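Local atomic coordinates of GGDEF family protein (Vibrio cholerae, PDB entry 5GZS), a protein that is a diguanylate cyclase, whose periplasmic portion, the part in this model, carries two solute-binding-type domains and binds arginine, probably as a sensory signal. Residues 320-325 with 376-381; 350-355 with 407-412. All coordinates share one frame; numbering follows the deposited sequence.

Contact 1: residues 320-325 with 376-381; sequences HYKDDV and VDYIVL
An edge-to-face tyrosine pair, Y321 against Y378, joins the loop that follows strand 312-318 to the start of strand 378-382 in the second solute-binding-type domain. Y321 turns the edge of its ring to the face of Y378; CE2 of Y321 comes 3.5 Å from CE1 of Y378, off to one side of the ring centre. The centroids lie 5.5 Å apart and the planes meet at 65°. With its ring on the far side from the backbone N (chi1 174°), Y321 reaches across to the strand. Over one of its faces lies CG of the next residue, K322, 3.6 Å above the plane, while CB of K322 touches OH of Y378 at 3.7 Å. K322 to V325 form a type II beta turn, closed by V325 N to K322 O at 3.2 Å. The tyrosine hydroxyl ends near D377: Y321 OH lies 3.1 Å from D377 OD1, yet each is bound to another partner. E335 takes up the hydroxyl in a hydrogen bond, and D377 forms salt bridges with R318 and R336. R318 also makes a cation-pi contact with Y321, so ring and carboxylate share one arginine. The arrangement is an offset T-shaped aromatic pair linking loop to strand in a family 3 solute-binding-type domain.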
ATOM      1  N   HIS A 320      11.277 -26.245   5.938  1.00 91.10           N
ATOM      2  CA  HIS A 320      10.379 -27.350   6.308  1.00 98.44           C
ATOM      3  C   HIS A 320       9.887 -27.321   7.761  1.00 76.93           C
ATOM      4  O   HIS A 320       9.101 -28.169   8.184  1.00 72.75           O
ATOM      5  CB  HIS A 320      11.047 -28.697   6.013  1.00 98.06           C
ATOM      6  CG  HIS A 320      11.060 -29.060   4.562  1.00 78.26           C
ATOM      7  ND1 HIS A 320      11.660 -28.272   3.603  1.00 78.24           N
ATOM      8  CD2 HIS A 320      10.546 -30.126   3.905  1.00 87.80           C
ATOM      9  CE1 HIS A 320      11.515 -28.838   2.417  1.00 73.17           C
ATOM     10  NE2 HIS A 320      10.842 -29.964   2.572  1.00 85.44           N
ATOM     11  N   TYR A 321      10.362 -26.334   8.507  1.00 74.26           N
ATOM     12  CA  TYR A 321      10.033 -26.121   9.907  1.00 73.08           C
ATOM     13  C   TYR A 321       8.772 -25.283  10.149  1.00 77.77           C
ATOM     14  O   TYR A 321       8.753 -24.082   9.862  1.00 86.74           O
ATOM     15  CB  TYR A 321      11.221 -25.443  10.589  1.00 67.48           C
ATOM     16  CG  TYR A 321      10.984 -25.025  12.026  1.00 67.10           C
ATOM     17  CD1 TYR A 321      11.172 -25.926  13.067  1.00 68.80           C
ATOM     18  CD2 TYR A 321      10.615 -23.725  12.346  1.00 65.13           C
ATOM     19  CE1 TYR A 321      10.970 -25.561  14.374  1.00 68.54           C
ATOM     20  CE2 TYR A 321      10.405 -23.348  13.657  1.00 66.71           C
ATOM     21  CZ  TYR A 321      10.587 -24.275  14.669  1.00 69.96           C
ATOM     22  OH  TYR A 321      10.389 -23.914  15.982  1.00 66.47           O
ATOM     23  N   LYS A 322       7.741 -25.920  10.699  1.00 73.03           N
ATOM     24  CA  LYS A 322       6.533 -25.253  11.203  1.00 69.11           C
ATOM     25  C   LYS A 322       5.805 -24.362  10.191  1.00 75.78           C
ATOM     26  O   LYS A 322       5.239 -23.334  10.556  1.00 77.62           O
ATOM     27  CB  LYS A 322       6.874 -24.423  12.441  1.00 67.82           C
ATOM     28  CG  LYS A 322       7.203 -25.242  13.661  1.00 72.27           C
ATOM     29  CD  LYS A 322       7.291 -24.378  14.906  1.00 72.89           C
ATOM     30  CE  LYS A 322       7.269 -25.225  16.181  1.00 69.89           C
ATOM     31  NZ  LYS A 322       5.884 -25.651  16.532  1.00 71.37           N
ATOM     32  N   ASP A 323       5.806 -24.758   8.927  1.00 68.30           N
ATOM     33  CA  ASP A 323       5.110 -23.993   7.904  1.00 71.35           C
ATOM     34  C   ASP A 323       3.628 -23.767   8.216  1.00 84.74           C
ATOM     35  O   ASP A 323       2.900 -24.698   8.579  1.00 69.90           O
ATOM     36  CB  ASP A 323       5.244 -24.690   6.550  1.00 84.08           C
ATOM     37  CG  ASP A 323       6.655 -25.165   6.280  1.00 95.27           C
ATOM     38  OD1 ASP A 323       7.606 -24.493   6.752  1.00 98.66           O
ATOM     39  OD2 ASP A 323       6.809 -26.214   5.608  1.00 95.89           O
ATOM     40  N   ASP A 324       3.210 -22.509   8.068  1.00 80.73           N
ATOM     41  CA  ASP A 324       1.814 -22.090   8.202  1.00 73.11           C
ATOM     42  C   ASP A 324       1.248 -22.350   9.587  1.00 67.54           C
ATOM     43  O   ASP A 324       0.040 -22.482   9.757  1.00 68.73           O
ATOM     44  CB  ASP A 324       0.959 -22.786   7.152  1.00 73.76           C
ATOM     45  CG  ASP A 324       1.413 -22.475   5.748  1.00 82.28           C
ATOM     46  OD1 ASP A 324       1.893 -21.339   5.533  1.00 75.96           O
ATOM     47  OD2 ASP A 324       1.286 -23.357   4.866  1.00 68.48           O
ATOM     48  N   VAL A 325       2.126 -22.427  10.579  1.00 67.20           N
ATOM     49  CA  VAL A 325       1.685 -22.518  11.960  1.00 67.96           C
ATOM     50  C   VAL A 325       1.363 -21.119  12.449  1.00 66.29           C
ATOM     51  O   VAL A 325       0.427 -20.917  13.222  1.00 66.97           O
ATOM     52  CB  VAL A 325       2.748 -23.178  12.857  1.00 68.41           C
ATOM     53  CG1 VAL A 325       2.377 -23.045  14.324  1.00 68.86           C
ATOM     54  CG2 VAL A 325       2.915 -24.634  12.470  1.00 70.47           C
ATOM     55  N   VAL A 376      18.627 -21.539  17.480  1.00 75.31           N
ATOM     56  CA  VAL A 376      17.502 -20.631  17.342  1.00 71.52           C
ATOM     57  C   VAL A 376      16.609 -21.105  16.172  1.00 69.80           C
ATOM     58  O   VAL A 376      17.041 -21.903  15.327  1.00 66.71           O
ATOM     59  CB  VAL A 376      17.999 -19.192  17.101  1.00 70.81           C
ATOM     60  CG1 VAL A 376      18.416 -18.997  15.648  1.00 63.57           C
ATOM     61  CG2 VAL A 376      16.974 -18.163  17.552  1.00 74.16           C
ATOM     62  N   ASP A 377      15.369 -20.624  16.121  1.00 67.05           N
ATOM     63  CA  ASP A 377      14.398 -21.142  15.154  1.00 66.82           C
ATOM     64  C   ASP A 377      13.965 -20.160  14.069  1.00 66.33           C
ATOM     65  O   ASP A 377      13.571 -20.587  12.978  1.00 66.59           O
ATOM     66  CB  ASP A 377      13.165 -21.628  15.888  1.00 63.34           C
ATOM     67  CG  ASP A 377      13.483 -22.716  16.892  1.00 68.50           C
ATOM     68  OD1 ASP A 377      13.438 -23.900  16.499  1.00 69.51           O
ATOM     69  OD2 ASP A 377      13.770 -22.388  18.067  1.00 65.98           O
ATOM     70  N   TYR A 378      14.017 -18.862  14.383  1.00 57.40           N
ATOM     71  CA  TYR A 378      13.666 -17.779  13.454  1.00 56.69           C
ATOM     72  C   TYR A 378      14.628 -16.618  13.651  1.00 57.57           C
ATOM     73  O   TYR A 378      14.884 -16.206  14.784  1.00 62.14           O
ATOM     74  CB  TYR A 378      12.227 -17.267  13.664  1.00 58.30           C
ATOM     75  CG  TYR A 378      11.095 -18.256  13.390  1.00 63.44           C
ATOM     76  CD1 TYR A 378      10.597 -19.073  14.390  1.00 58.71           C
ATOM     77  CD2 TYR A 378      10.509 -18.335  12.136  1.00 66.18           C
ATOM     78  CE1 TYR A 378       9.562 -19.958  14.135  1.00 64.67           C
ATOM     79  CE2 TYR A 378       9.478 -19.214  11.875  1.00 58.60           C
ATOM     80  CZ  TYR A 378       9.006 -20.027  12.873  1.00 60.87           C
ATOM     81  OH  TYR A 378       7.967 -20.908  12.606  1.00 61.91           O
ATOM     82  N   ILE A 379      15.155 -16.078  12.556  1.00 61.56           N
ATOM     83  CA  ILE A 379      16.019 -14.909  12.645  1.00 56.59           C
ATOM     84  C   ILE A 379      15.477 -13.820  11.733  1.00 56.09           C
ATOM     85  O   ILE A 379      14.797 -14.114  10.745  1.00 57.42           O
ATOM     86  CB  ILE A 379      17.473 -15.248  12.273  1.00 51.30           C
ATOM     87  CG1 ILE A 379      17.612 -15.453  10.769  1.00 51.09           C
ATOM     88  CG2 ILE A 379      17.934 -16.506  13.000  1.00 53.16           C
ATOM     89  CD1 ILE A 379      18.945 -16.028  10.360  1.00 54.51           C
ATOM     90  N   VAL A 380      15.752 -12.563  12.070  1.00 56.24           N
ATOM     91  CA  VAL A 380      15.161 -11.461  11.327  1.00 47.01           C
ATOM     92  C   VAL A 380      16.073 -10.956  10.223  1.00 56.25           C
ATOM     93  O   VAL A 380      17.163 -10.449  10.474  1.00 53.40           O
ATOM     94  CB  VAL A 380      14.817 -10.264  12.221  1.00 45.95           C
ATOM     95  CG1 VAL A 380      14.140  -9.180  11.385  1.00 44.72           C
ATOM     96  CG2 VAL A 380      13.932 -10.678  13.362  1.00 47.08           C
ATOM     97  N   LEU A 381      15.612 -11.068   8.991  1.00 58.85           N
ATOM     98  CA  LEU A 381      16.324 -10.434   7.911  1.00 53.85           C
ATOM     99  C   LEU A 381      15.414  -9.567   7.080  1.00 48.51           C
ATOM    100  O   LEU A 381      14.189  -9.709   7.073  1.00 49.24           O
ATOM    101  CB  LEU A 381      17.010 -11.466   7.016  1.00 54.71           C
ATOM    102  CG  LEU A 381      18.210 -12.164   7.654  1.00 56.95           C
ATOM    103  CD1 LEU A 381      18.875 -13.085   6.648  1.00 66.94           C
ATOM    104  CD2 LEU A 381      19.181 -11.126   8.148  1.00 58.82           C
TER

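Contact 2: residues 350-355 with 407-412; sequences QQMLPN and SFYQYD
Helix 344-352 ends where segment 350-355 faces the end of strand 399-410, and the two backbones stay well apart: the closest CA atoms, those of M352 and Y409, are 9.8 Å from each other. The gap is bridged by one side chain, the selenomethionine M352, which reaches out from the last turn to F408 and Y409. Its SE atom sits in the plane of the F408 ring at the edge, 3.9 Å from F408 CD2 and 87° off the ring normal. Toward Y409 the approach is oblique, with M352 SE 3.9 Å from Y409 CD1 and 53° off that ring's normal. The chain of M352 bends at its last torsion (chi3 88°), turning the methyl toward the backbone carbonyl of F408, where M352 CE lies 3.7 Å from F408 O. Beyond the contact, L348, one turn earlier on the same helix, packs on both aromatic rings, and F408 also rests on L315 of the neighbouring strand 312-318. The chemistry is that of a Met-aromatic contact made twice by one selenium: the polarisable atom meets one ring edge-on and the other at a slant, so this contact probably contributes mainly dispersion and shape fit; the two segments share no hydrogen bond.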
ATOM      1  N   GLN A 350      11.818  -5.463  20.088  1.00 49.93           N
ATOM      2  CA  GLN A 350      11.580  -5.004  21.449  1.00 52.05           C
ATOM      3  C   GLN A 350      10.331  -4.105  21.532  1.00 50.81           C
ATOM      4  O   GLN A 350       9.645  -4.108  22.559  1.00 55.54           O
ATOM      5  CB  GLN A 350      12.809  -4.287  21.992  1.00 56.92           C
ATOM      6  CG  GLN A 350      13.913  -5.232  22.448  1.00 63.68           C
ATOM      7  CD  GLN A 350      15.210  -4.502  22.740  1.00 60.46           C
ATOM      8  OE1 GLN A 350      15.524  -3.509  22.095  1.00 65.38           O
ATOM      9  NE2 GLN A 350      15.971  -4.997  23.709  1.00 65.32           N
ATOM     10  N   GLN A 351      10.025  -3.358  20.462  1.00 49.53           N
ATOM     11  CA  GLN A 351       8.752  -2.638  20.406  1.00 56.86           C
ATOM     12  C   GLN A 351       7.694  -3.709  20.146  1.00 60.87           C
ATOM     13  O   GLN A 351       6.840  -3.962  20.998  1.00 72.16           O
ATOM     14  CB  GLN A 351       8.727  -1.542  19.323  1.00 54.84           C
ATOM     15  CG  GLN A 351       7.864  -0.285  19.629  1.00 95.07           C
ATOM     16  CD  GLN A 351       6.338  -0.517  19.762  1.00 97.01           C
ATOM     17  OE1 GLN A 351       5.845  -1.617  19.516  1.00105.16           O
ATOM     18  NE2 GLN A 351       5.595   0.537  20.154  1.00 94.65           N
HETATM   19  N   MSE A 352       7.784  -4.367  18.994  1.00 52.00           N
HETATM   20  CA  MSE A 352       6.765  -5.325  18.554  1.00 48.74           C
HETATM   21  C   MSE A 352       6.483  -6.496  19.520  1.00 59.88           C
HETATM   22  O   MSE A 352       5.325  -6.840  19.730  1.00 56.50           O
HETATM   23  CB  MSE A 352       7.174  -5.847  17.185  1.00 48.03           C
HETATM   24  CG  MSE A 352       6.923  -4.801  16.120  1.00 46.90           C
HETATM   25 SE   MSE A 352       7.167  -5.437  14.334  1.00 73.87          SE
HETATM   26  CE  MSE A 352       5.361  -6.115  14.046  1.00144.29           C
ATOM     27  N   LEU A 353       7.512  -7.084  20.142  1.00 62.19           N
ATOM     28  CA  LEU A 353       7.276  -8.179  21.106  1.00 60.79           C
ATOM     29  C   LEU A 353       7.840  -7.849  22.490  1.00 63.47           C
ATOM     30  O   LEU A 353       8.854  -8.422  22.914  1.00 63.31           O
ATOM     31  CB  LEU A 353       7.882  -9.484  20.591  1.00 61.05           C
ATOM     32  CG  LEU A 353       7.718  -9.707  19.084  1.00 61.60           C
ATOM     33  CD1 LEU A 353       8.653 -10.807  18.611  1.00 64.50           C
ATOM     34  CD2 LEU A 353       6.303 -10.032  18.752  1.00 52.94           C
ATOM     35  N   PRO A 354       7.160  -6.944  23.208  1.00 62.79           N
ATOM     36  CA  PRO A 354       7.674  -6.330  24.437  1.00 67.95           C
ATOM     37  C   PRO A 354       8.058  -7.341  25.509  1.00 72.00           C
ATOM     38  O   PRO A 354       7.365  -8.344  25.669  1.00 82.04           O
ATOM     39  CB  PRO A 354       6.499  -5.466  24.914  1.00 68.47           C
ATOM     40  CG  PRO A 354       5.621  -5.284  23.710  1.00 63.99           C
ATOM     41  CD  PRO A 354       5.776  -6.528  22.915  1.00 64.49           C
ATOM     42  N   ASN A 355       9.161  -7.080  26.209  1.00 69.82           N
ATOM     43  CA  ASN A 355       9.578  -7.871  27.373  1.00 67.18           C
ATOM     44  C   ASN A 355       9.861  -9.343  27.068  1.00 67.20           C
ATOM     45  O   ASN A 355       9.956 -10.177  27.969  1.00 66.13           O
ATOM     46  CB  ASN A 355       8.513  -7.777  28.463  1.00 71.68           C
ATOM     47  CG  ASN A 355       9.071  -8.026  29.825  1.00 76.49           C
ATOM     48  OD1 ASN A 355      10.257  -7.782  30.067  1.00 86.58           O
ATOM     49  ND2 ASN A 355       8.240  -8.545  30.725  1.00 72.22           N
ATOM     50  N   SER A 407       6.277 -10.248   5.102  1.00 49.44           N
ATOM     51  CA  SER A 407       6.767  -8.938   5.492  1.00 46.41           C
ATOM     52  C   SER A 407       5.963  -8.515   6.683  1.00 46.48           C
ATOM     53  O   SER A 407       4.814  -8.121   6.546  1.00 46.88           O
ATOM     54  CB  SER A 407       6.624  -7.907   4.379  1.00 54.04           C
ATOM     55  OG  SER A 407       7.478  -8.203   3.291  1.00 61.39           O
ATOM     56  N   PHE A 408       6.555  -8.632   7.858  1.00 46.55           N
ATOM     57  CA  PHE A 408       5.876  -8.245   9.072  1.00 47.06           C
ATOM     58  C   PHE A 408       6.136  -6.792   9.412  1.00 57.50           C
ATOM     59  O   PHE A 408       5.576  -6.289  10.380  1.00 46.11           O
ATOM     60  CB  PHE A 408       6.312  -9.134  10.233  1.00 49.28           C
ATOM     61  CG  PHE A 408       7.756  -8.977  10.610  1.00 47.09           C
ATOM     62  CD1 PHE A 408       8.749  -9.665   9.919  1.00 46.93           C
ATOM     63  CD2 PHE A 408       8.118  -8.150  11.653  1.00 46.53           C
ATOM     64  CE1 PHE A 408      10.072  -9.530  10.259  1.00 53.00           C
ATOM     65  CE2 PHE A 408       9.442  -8.003  12.011  1.00 45.81           C
ATOM     66  CZ  PHE A 408      10.428  -8.700  11.312  1.00 56.40           C
ATOM     67  N   TYR A 409       6.989  -6.127   8.628  1.00 59.76           N
ATOM     68  CA  TYR A 409       7.267  -4.691   8.818  1.00 55.55           C
ATOM     69  C   TYR A 409       7.985  -4.014   7.641  1.00 51.06           C
ATOM     70  O   TYR A 409       8.900  -4.576   7.034  1.00 52.30           O
ATOM     71  CB  TYR A 409       8.092  -4.470  10.081  1.00 42.93           C
ATOM     72  CG  TYR A 409       8.025  -3.058  10.612  1.00 49.68           C
ATOM     73  CD1 TYR A 409       7.031  -2.683  11.506  1.00 43.05           C
ATOM     74  CD2 TYR A 409       8.967  -2.096  10.231  1.00 51.81           C
ATOM     75  CE1 TYR A 409       6.965  -1.390  12.009  1.00 52.18           C
ATOM     76  CE2 TYR A 409       8.910  -0.787  10.724  1.00 53.27           C
ATOM     77  CZ  TYR A 409       7.898  -0.444  11.615  1.00 57.63           C
ATOM     78  OH  TYR A 409       7.808   0.837  12.121  1.00 55.67           O
ATOM     79  N   GLN A 410       7.560  -2.794   7.330  1.00 46.25           N
ATOM     80  CA  GLN A 410       8.261  -1.973   6.364  1.00 49.37           C
ATOM     81  C   GLN A 410       8.910  -0.755   7.049  1.00 52.80           C
ATOM     82  O   GLN A 410       8.218   0.071   7.650  1.00 55.42           O
ATOM     83  CB  GLN A 410       7.312  -1.517   5.259  1.00 44.98           C
ATOM     84  CG  GLN A 410       8.023  -0.700   4.182  1.00 55.77           C
ATOM     85  CD  GLN A 410       7.138  -0.393   2.993  1.00 61.10           C
ATOM     86  OE1 GLN A 410       6.766  -1.288   2.219  1.00 47.35           O
ATOM     87  NE2 GLN A 410       6.785   0.886   2.843  1.00 69.67           N
ATOM     88  N   TYR A 411      10.236  -0.643   6.958  1.00 49.73           N
ATOM     89  CA  TYR A 411      10.940   0.482   7.575  1.00 37.47           C
ATOM     90  C   TYR A 411      11.654   1.371   6.546  1.00 42.37           C
ATOM     91  O   TYR A 411      11.466   1.229   5.333  1.00 39.58           O
ATOM     92  CB  TYR A 411      11.924  -0.024   8.644  1.00 37.73           C
ATOM     93  CG  TYR A 411      13.041  -0.934   8.172  1.00 41.33           C
ATOM     94  CD1 TYR A 411      12.810  -2.280   7.934  1.00 52.67           C
ATOM     95  CD2 TYR A 411      14.341  -0.458   8.001  1.00 38.59           C
ATOM     96  CE1 TYR A 411      13.835  -3.121   7.516  1.00 58.35           C
ATOM     97  CE2 TYR A 411      15.363  -1.297   7.580  1.00 42.12           C
ATOM     98  CZ  TYR A 411      15.103  -2.626   7.347  1.00 59.99           C
ATOM     99  OH  TYR A 411      16.099  -3.471   6.930  1.00 67.75           O
ATOM    100  N   ASP A 412      12.468   2.299   7.034  1.00 51.51           N
ATOM    101  CA  ASP A 412      13.020   3.345   6.175  1.00 47.10           C
ATOM    102  C   ASP A 412      14.535   3.363   6.071  1.00 47.96           C
ATOM    103  O   ASP A 412      15.252   3.176   7.044  1.00 56.57           O
ATOM    104  CB  ASP A 412      12.539   4.708   6.668  1.00 48.95           C
ATOM    105  CG  ASP A 412      11.046   4.897   6.473  1.00 52.48           C
ATOM    106  OD1 ASP A 412      10.574   4.707   5.332  1.00 47.58           O
ATOM    107  OD2 ASP A 412      10.345   5.209   7.463  1.00 57.56           O
TER

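From the N terminus the four segments come in the order 320-325, 350-355, 376-381 and 407-412, so the two contacts cross: the helix end of contact 2 lies inside the loop closed by contact 1, and strand 378-382 of contact 1 inside the loop closed by contact 2. Contact 1 closes 50 intervening residues and ties the loop after strand 312-318 to strand 378-382; contact 2 closes 51 and ties helix 344-352 to edge strand 399-410. Both reach the same five-stranded mixed sheet, their centres about 16 Å apart, and they meet directly where V380 CG1 packs on F408 CZ at 3.7 Å. Together they join turn, sheet and helix within one lobe.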